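Long-range contacts in copper chaperone PCu(A)C (Methylosinus trichosporium OB3b, PDB 6P1G), which binds copper(II) through its PCuAC domain, the part crystallised here, and probably acts as a periplasmic copper chaperone in a methane-oxidizing bacterium: residues 14-19 / 122-127; 53-58 / 87-92; 59-64 / 83-88. All coordinates share one frame; numbering follows the deposited sequence.

Interaction 1: residues 14-19 / 122-127; sequences HPWLRA and PDAMHA. With CU (copper (II) ion), chain C.
His14 and Trp16 form an aromatic cluster with His126 at the surface beside the copper site, where the segment after strand 111-120, nearly antiparallel to residues 14-19, folds back over the end of strand 10-18. The imidazoles of His14 and His126 make an offset stack, their centroids 3.9 Å apart and planes inclined by 17°. CD2 of His14 lies over the centre of the His126 ring, while NE2 of His126 sits toward the rim of the His14 ring. His14 keeps ND1 for copper, at 2.1 Å; the backbone N of Met2 and ND1 of His3 complete the site, a histidine brace. From His126, CB rests on the Trp16 indole, 3.6 Å from Trp16 CE2, in a CH-pi contact over the five-membered ring. With CG anti to the backbone N (chi1 -175°), His126 carries its ring past the indole to His14.

The extended Arg18 side chain grips the carbonyl oxygen of Ala124 side-on: NE donates at 2.9 Å to Ala124 O and NH2 at 3.1 Å to the same atom. The oxygen lies in the guanidinium plane, which fixes the group's rotation, and also meets the edge of the indole. Met125 bends back to bring SD within 3.2 Å of Arg18 NH2. A leucine in place of Arg18 would probably leave Ala124 O without its paired donors and residues 122-127 freer to lift from the strand. Around it, the Trp16 ring meets that of Tyr30 (strand 26-35), Trp16, Arg18 and Met125 touch Pro81 (strand 75-91), and the Leu17 backbone bonds to strand 111-120.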
# COMPACT_ATOMS: atom_id res chain seq x y z
N HIS A 14 9.33 2.09 2.93
CA HIS A 14 9.34 2.33 1.48
C HIS A 14 8.05 1.90 0.79
O HIS A 14 8.04 0.91 0.05
CB HIS A 14 10.52 1.63 0.81
CG HIS A 14 10.77 2.09 -0.59
ND1 HIS A 14 11.31 3.33 -0.88
CD2 HIS A 14 10.51 1.51 -1.78
CE1 HIS A 14 11.40 3.48 -2.19
NE2 HIS A 14 10.92 2.39 -2.76
N PRO A 15 6.96 2.63 1.04
CA PRO A 15 5.77 2.37 0.22
C PRO A 15 6.06 2.77 -1.22
O PRO A 15 6.71 3.78 -1.46
CB PRO A 15 4.70 3.25 0.86
CG PRO A 15 5.46 4.35 1.51
CD PRO A 15 6.75 3.74 1.98
N TRP A 16 5.60 1.96 -2.17
CA TRP A 16 5.83 2.25 -3.57
C TRP A 16 4.71 1.63 -4.38
O TRP A 16 4.02 0.73 -3.90
CB TRP A 16 7.20 1.73 -4.04
CG TRP A 16 7.36 0.24 -3.99
CD1 TRP A 16 7.61 -0.53 -2.89
CD2 TRP A 16 7.29 -0.67 -5.10
NE1 TRP A 16 7.70 -1.85 -3.24
CE2 TRP A 16 7.51 -1.97 -4.60
CE3 TRP A 16 7.07 -0.51 -6.47
CZ2 TRP A 16 7.51 -3.10 -5.41
CZ3 TRP A 16 7.07 -1.63 -7.28
CH2 TRP A 16 7.29 -2.91 -6.75
N LEU A 17 4.54 2.09 -5.61
CA LEU A 17 3.48 1.56 -6.44
C LEU A 17 3.91 1.40 -7.89
O LEU A 17 4.77 2.13 -8.39
CB LEU A 17 2.24 2.45 -6.36
CG LEU A 17 2.29 3.90 -6.85
CD1 LEU A 17 1.95 4.00 -8.34
CD2 LEU A 17 1.34 4.77 -6.03
N ARG A 18 3.32 0.42 -8.57
CA ARG A 18 3.51 0.27 -9.99
C ARG A 18 2.51 1.17 -10.71
O ARG A 18 1.30 0.99 -10.58
CB ARG A 18 3.33 -1.19 -10.42
CG ARG A 18 4.54 -2.08 -10.16
CD ARG A 18 4.27 -3.51 -10.61
NE ARG A 18 5.48 -4.33 -10.55
CZ ARG A 18 5.49 -5.65 -10.65
NH1 ARG A 18 4.35 -6.31 -10.83
NH2 ARG A 18 6.63 -6.32 -10.59
N ALA A 19 3.03 2.15 -11.43
CA ALA A 19 2.20 3.10 -12.18
C ALA A 19 1.32 2.35 -13.18
O ALA A 19 1.73 1.33 -13.73
CB ALA A 19 3.07 4.12 -12.89
N PRO A 122 5.68 0.36 -14.45
CA PRO A 122 4.71 -0.75 -14.38
C PRO A 122 5.32 -2.13 -14.14
O PRO A 122 4.60 -3.02 -13.70
CB PRO A 122 4.03 -0.70 -15.75
CG PRO A 122 4.13 0.72 -16.16
CD PRO A 122 5.46 1.19 -15.65
N ASP A 123 6.61 -2.31 -14.41
CA ASP A 123 7.24 -3.61 -14.22
C ASP A 123 8.35 -3.57 -13.17
O ASP A 123 9.18 -4.47 -13.11
CB ASP A 123 7.81 -4.12 -15.55
CG ASP A 123 9.00 -3.31 -16.02
OD1 ASP A 123 9.02 -2.08 -15.81
OD2 ASP A 123 9.93 -3.92 -16.61
N ALA A 124 8.34 -2.54 -12.34
CA ALA A 124 9.40 -2.34 -11.36
C ALA A 124 9.35 -3.33 -10.20
O ALA A 124 8.28 -3.82 -9.83
CB ALA A 124 9.35 -0.92 -10.82
N MET A 125 10.52 -3.61 -9.63
CA MET A 125 10.62 -4.39 -8.41
C MET A 125 11.33 -3.59 -7.33
O MET A 125 12.03 -2.62 -7.63
CB MET A 125 11.37 -5.70 -8.65
CG MET A 125 10.60 -6.73 -9.46
SD MET A 125 9.03 -7.20 -8.70
CE MET A 125 9.53 -7.50 -7.00
N HIS A 126 11.16 -3.98 -6.07
CA HIS A 126 11.90 -3.36 -4.98
C HIS A 126 12.18 -4.35 -3.86
O HIS A 126 11.26 -4.97 -3.32
CB HIS A 126 11.15 -2.15 -4.43
CG HIS A 126 11.91 -1.40 -3.38
ND1 HIS A 126 11.83 -1.72 -2.04
CD2 HIS A 126 12.78 -0.37 -3.47
CE1 HIS A 126 12.62 -0.91 -1.35
NE2 HIS A 126 13.20 -0.08 -2.20
N ALA A 127 13.45 -4.48 -3.51
CA ALA A 127 13.86 -5.29 -2.37
C ALA A 127 14.09 -4.39 -1.17
O ALA A 127 14.88 -3.44 -1.23
CB ALA A 127 15.12 -6.08 -2.70
CU CU C . 11.83 4.63 0.68

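Interaction 2: residues 53-58 / 87-92; sequences SVQFHI and ELVDIS. With ZN (zinc ion), chain D.
Ser53 begins an antiparallel pairing with Val89: its carbonyl oxygen accepts from the amide, Val89 N to Ser53 O being 2.8 Å, while the return bond from Ser53 N is weak. Its OG lies against CB of Val89. Val54, in a non-hydrogen-bonded pair with Leu88, turns to the other face, where the two side chains run side by side and CG1 of Val54 meets CD2 of Leu88 at 3.8 Å. Gln55 and Glu87 close the next pair with two backbone bonds, Glu87 N to Gln55 O at 2.6 Å and Gln55 N to Glu87 O at 2.9 Å. The extended Gln55 side chain passes across CG2 of Val89 and offers a lone pair of OE1 to His57 NE2, 3.0 Å away. That bond steadies the imidazole, whose ND1 binds zinc at 2.1 Å. In Glu87 a bend at chi2 (81°) turns OE1 to the same ion, 1.9 Å away. Its CB covers one His57 ring face in a CH-pi contact. OE2 is held by Gln28; His61 and His85 complete the site. Strand 75-91 pairs with strand 51-58 on one edge and strand 26-35 on the other, whose Arg26 touches Gln55, Glu87 and Val89.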
# COMPACT_ATOMS: atom_id res chain seq x y z
N SER A 53 -11.32 4.72 -4.87
CA SER A 53 -11.47 3.55 -4.01
C SER A 53 -10.28 2.60 -4.13
O SER A 53 -9.41 2.77 -4.99
CB SER A 53 -12.76 2.79 -4.35
OG SER A 53 -12.76 2.38 -5.70
N VAL A 54 -10.23 1.60 -3.26
CA VAL A 54 -9.19 0.59 -3.30
C VAL A 54 -9.76 -0.81 -3.10
O VAL A 54 -10.87 -0.97 -2.58
CB VAL A 54 -8.10 0.82 -2.22
CG1 VAL A 54 -7.44 2.18 -2.39
CG2 VAL A 54 -8.69 0.66 -0.82
N GLN A 55 -9.00 -1.81 -3.52
CA GLN A 55 -9.32 -3.20 -3.24
C GLN A 55 -8.07 -3.89 -2.71
O GLN A 55 -6.95 -3.49 -3.04
CB GLN A 55 -9.84 -3.91 -4.49
CG GLN A 55 -11.13 -3.31 -5.04
CD GLN A 55 -11.45 -3.80 -6.44
OE1 GLN A 55 -10.71 -4.61 -7.01
NE2 GLN A 55 -12.55 -3.31 -7.00
N PHE A 56 -8.26 -4.92 -1.90
CA PHE A 56 -7.13 -5.67 -1.37
C PHE A 56 -7.01 -6.97 -2.15
O PHE A 56 -7.92 -7.80 -2.16
CB PHE A 56 -7.29 -5.91 0.13
CG PHE A 56 -7.31 -4.64 0.94
CD1 PHE A 56 -8.49 -3.92 1.11
CD2 PHE A 56 -6.16 -4.16 1.52
CE1 PHE A 56 -8.51 -2.75 1.85
CE2 PHE A 56 -6.17 -2.99 2.27
CZ PHE A 56 -7.34 -2.29 2.43
N HIS A 57 -5.86 -7.14 -2.80
CA HIS A 57 -5.63 -8.26 -3.71
C HIS A 57 -4.59 -9.29 -3.28
O HIS A 57 -3.58 -8.96 -2.67
CB HIS A 57 -5.24 -7.75 -5.10
CG HIS A 57 -6.37 -7.13 -5.86
ND1 HIS A 57 -6.21 -6.61 -7.12
CD2 HIS A 57 -7.67 -6.95 -5.54
CE1 HIS A 57 -7.37 -6.14 -7.55
NE2 HIS A 57 -8.27 -6.33 -6.61
N ILE A 58 -4.89 -10.55 -3.60
CA ILE A 58 -3.91 -11.62 -3.53
C ILE A 58 -3.44 -11.82 -4.98
O ILE A 58 -4.24 -11.70 -5.91
CB ILE A 58 -4.49 -12.93 -2.97
CG1 ILE A 58 -5.14 -12.69 -1.60
CG2 ILE A 58 -3.42 -14.00 -2.86
CD1 ILE A 58 -4.18 -12.16 -0.56
N GLU A 87 -4.95 -2.62 -4.47
CA GLU A 87 -5.25 -2.13 -5.81
C GLU A 87 -5.85 -0.74 -5.72
O GLU A 87 -6.85 -0.54 -5.06
CB GLU A 87 -6.21 -3.09 -6.53
CG GLU A 87 -6.33 -2.85 -8.03
CD GLU A 87 -5.19 -3.47 -8.81
OE1 GLU A 87 -4.45 -4.30 -8.25
OE2 GLU A 87 -5.03 -3.13 -10.00
N LEU A 88 -5.22 0.23 -6.39
CA LEU A 88 -5.73 1.59 -6.42
C LEU A 88 -6.68 1.74 -7.60
O LEU A 88 -6.26 1.62 -8.75
CB LEU A 88 -4.59 2.59 -6.50
CG LEU A 88 -3.46 2.41 -5.47
CD1 LEU A 88 -2.38 3.46 -5.65
CD2 LEU A 88 -4.02 2.45 -4.06
N VAL A 89 -7.95 2.01 -7.31
CA VAL A 89 -9.00 1.94 -8.32
C VAL A 89 -9.51 3.33 -8.71
O VAL A 89 -9.65 4.21 -7.86
CB VAL A 89 -10.18 1.08 -7.83
CG1 VAL A 89 -11.22 0.92 -8.92
CG2 VAL A 89 -9.68 -0.28 -7.38
N ASP A 90 -9.77 3.50 -10.01
CA ASP A 90 -10.29 4.75 -10.56
C ASP A 90 -9.33 5.90 -10.28
O ASP A 90 -9.72 6.93 -9.73
CB ASP A 90 -11.68 5.07 -9.99
CG ASP A 90 -12.76 4.17 -10.56
OD1 ASP A 90 -12.60 3.68 -11.69
OD2 ASP A 90 -13.77 3.95 -9.86
N ILE A 91 -8.08 5.71 -10.67
CA ILE A 91 -7.08 6.77 -10.57
C ILE A 91 -7.49 7.93 -11.47
O ILE A 91 -7.79 7.74 -12.65
CB ILE A 91 -5.69 6.25 -10.95
CG1 ILE A 91 -5.26 5.16 -9.98
CG2 ILE A 91 -4.68 7.39 -10.97
CD1 ILE A 91 -3.94 4.54 -10.31
N SER A 92 -7.49 9.12 -10.91
CA SER A 92 -7.87 10.32 -11.64
C SER A 92 -6.62 11.10 -12.00
O SER A 92 -6.51 11.70 -13.07
CB SER A 92 -8.82 11.18 -10.80
OG SER A 92 -10.01 10.49 -10.49
ZN ZN D . -4.32 -6.22 -8.02

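Interaction 3: residues 59-64 / 83-88; sequences APHLVA and GSHVEL. With ZN (zinc ion), chain D.
His61 and His85 meet at the zinc ion, joining the loop of residues 59-61 to strand 75-91, with Glu87 as a further ligand and His57 as the fourth. The two imidazoles use different nitrogens: ND1 of His61 binds zinc at 2.2 Å, and NE2 of His85 does so at 2.1 Å. Their planes stand 81° apart as both rings converge on the metal. In His85, CG lies between the backbone N and the carbonyl carbon (chi1 59°), an orientation that swings the ring from the strand toward the loop and directs its NE2 to the ion. The ring's edge then meets the carbonyl oxygen of Pro60, with His85 CE1 3.1 Å from Pro60 O, while OE1 of Glu87 lies in the ring plane at the NE2 side.

In His61, CG is anti to the carbonyl carbon (chi1 -59°), which turns ND1 toward the ion and strand 75-91. The carboxylate of Glu87 stands almost perpendicular to this imidazole, its OE1 near the ring plane at 3.3 Å from His61 ND1; the shared ion draws these atoms together. Three histidines and one glutamate thus make up a zinc site that joins the loop between strands 51-58 and 62-63 to strand 75-91 of the mixed beta sheet of the PCuAC domain. The loop that supplies His61 has a cis peptide before Pro60, and His61 with Leu62 forms a classic beta bulge opposite Ile58.

At the start of the loop, the backbone gives a second, metal-free link: Ala59 N donates to Gly83 O at 2.9 Å. CB of Ala59 also touches that oxygen, at 3.5 Å.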
# COMPACT_ATOMS: atom_id res chain seq x y z
N ALA A 59 -2.16 -12.10 -5.17
CA ALA A 59 -1.61 -12.27 -6.52
C ALA A 59 -2.30 -13.42 -7.26
O ALA A 59 -2.51 -14.49 -6.68
CB ALA A 59 -0.12 -12.51 -6.45
N PRO A 60 -2.65 -13.21 -8.54
CA PRO A 60 -2.41 -12.01 -9.37
C PRO A 60 -3.24 -10.79 -8.95
O PRO A 60 -2.67 -9.80 -8.48
CB PRO A 60 -2.82 -12.47 -10.78
CG PRO A 60 -2.86 -13.97 -10.71
CD PRO A 60 -3.28 -14.28 -9.32
N HIS A 61 -4.55 -10.84 -9.14
CA HIS A 61 -5.42 -9.73 -8.75
C HIS A 61 -6.74 -10.25 -8.20
O HIS A 61 -7.82 -9.77 -8.55
CB HIS A 61 -5.67 -8.79 -9.94
CG HIS A 61 -4.42 -8.19 -10.50
ND1 HIS A 61 -3.77 -7.14 -9.89
CD2 HIS A 61 -3.69 -8.50 -11.59
CE1 HIS A 61 -2.70 -6.82 -10.60
NE2 HIS A 61 -2.63 -7.63 -11.64
N LEU A 62 -6.64 -11.25 -7.32
CA LEU A 62 -7.80 -11.87 -6.69
C LEU A 62 -8.19 -11.17 -5.40
O LEU A 62 -7.36 -10.97 -4.51
CB LEU A 62 -7.50 -13.35 -6.42
CG LEU A 62 -8.47 -14.14 -5.54
CD1 LEU A 62 -9.86 -14.21 -6.16
CD2 LEU A 62 -7.93 -15.54 -5.29
N VAL A 63 -9.47 -10.80 -5.29
CA VAL A 63 -10.00 -10.18 -4.08
C VAL A 63 -9.78 -11.10 -2.89
O VAL A 63 -10.09 -12.29 -2.94
CB VAL A 63 -11.50 -9.85 -4.23
CG1 VAL A 63 -12.09 -9.38 -2.91
CG2 VAL A 63 -11.70 -8.80 -5.31
N ALA A 64 -9.22 -10.55 -1.82
CA ALA A 64 -8.66 -11.35 -0.74
C ALA A 64 -9.68 -11.89 0.26
O ALA A 64 -10.89 -11.83 0.06
CB ALA A 64 -7.61 -10.54 -0.00
N GLY A 83 2.71 -11.62 -4.13
CA GLY A 83 2.14 -11.92 -2.83
C GLY A 83 0.77 -11.30 -2.64
O GLY A 83 -0.25 -11.87 -3.02
N SER A 84 0.75 -10.11 -2.03
CA SER A 84 -0.49 -9.37 -1.83
C SER A 84 -0.23 -7.89 -2.02
O SER A 84 0.91 -7.43 -1.89
CB SER A 84 -1.07 -9.65 -0.44
OG SER A 84 -0.42 -8.89 0.56
N HIS A 85 -1.28 -7.13 -2.33
CA HIS A 85 -1.13 -5.70 -2.56
C HIS A 85 -2.47 -5.00 -2.47
O HIS A 85 -3.53 -5.63 -2.48
CB HIS A 85 -0.52 -5.44 -3.94
CG HIS A 85 -1.32 -6.00 -5.07
ND1 HIS A 85 -1.18 -7.30 -5.51
CD2 HIS A 85 -2.28 -5.44 -5.84
CE1 HIS A 85 -2.02 -7.51 -6.51
NE2 HIS A 85 -2.70 -6.40 -6.73
N VAL A 86 -2.42 -3.67 -2.38
CA VAL A 86 -3.62 -2.86 -2.47
C VAL A 86 -3.78 -2.37 -3.90
O VAL A 86 -2.85 -1.79 -4.48
CB VAL A 86 -3.57 -1.66 -1.51
CG1 VAL A 86 -4.78 -0.76 -1.72
CG2 VAL A 86 -3.50 -2.13 -0.07
N GLU A 87 -4.95 -2.62 -4.47
CA GLU A 87 -5.25 -2.13 -5.81
C GLU A 87 -5.85 -0.74 -5.72
O GLU A 87 -6.85 -0.54 -5.06
CB GLU A 87 -6.21 -3.09 -6.53
CG GLU A 87 -6.33 -2.85 -8.03
CD GLU A 87 -5.19 -3.47 -8.81
OE1 GLU A 87 -4.45 -4.30 -8.25
OE2 GLU A 87 -5.03 -3.13 -10.00
N LEU A 88 -5.22 0.23 -6.39
CA LEU A 88 -5.73 1.59 -6.42
C LEU A 88 -6.68 1.74 -7.60
O LEU A 88 -6.26 1.62 -8.75
CB LEU A 88 -4.59 2.59 -6.50
CG LEU A 88 -3.46 2.41 -5.47
CD1 LEU A 88 -2.38 3.46 -5.65
CD2 LEU A 88 -4.02 2.45 -4.06
ZN ZN D . -4.32 -6.22 -8.02

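Overall arrangement
Along the chain, interactions 2 and 3 are nested within the loop closed by interaction 1, which joins strand 10-18 to the segment after strand 111-120. Interactions 2 and 3 have centres about 9 Å apart, share Glu87 and Leu88 on strand 75-91, and each supplies ligands to the same zinc ion; a probable backbone hydrogen bond from His57 to His85 couples them. Interaction 1 lies about 15 Å from the centre of interaction 2 and about 14 Å from that of interaction 3, in contact with both through Leu17 and Leu88. The same mixed sheet carries separate copper and zinc sites, the copper site joining His14 of strand 10-18 to Met2 and His3 at the start of the construct.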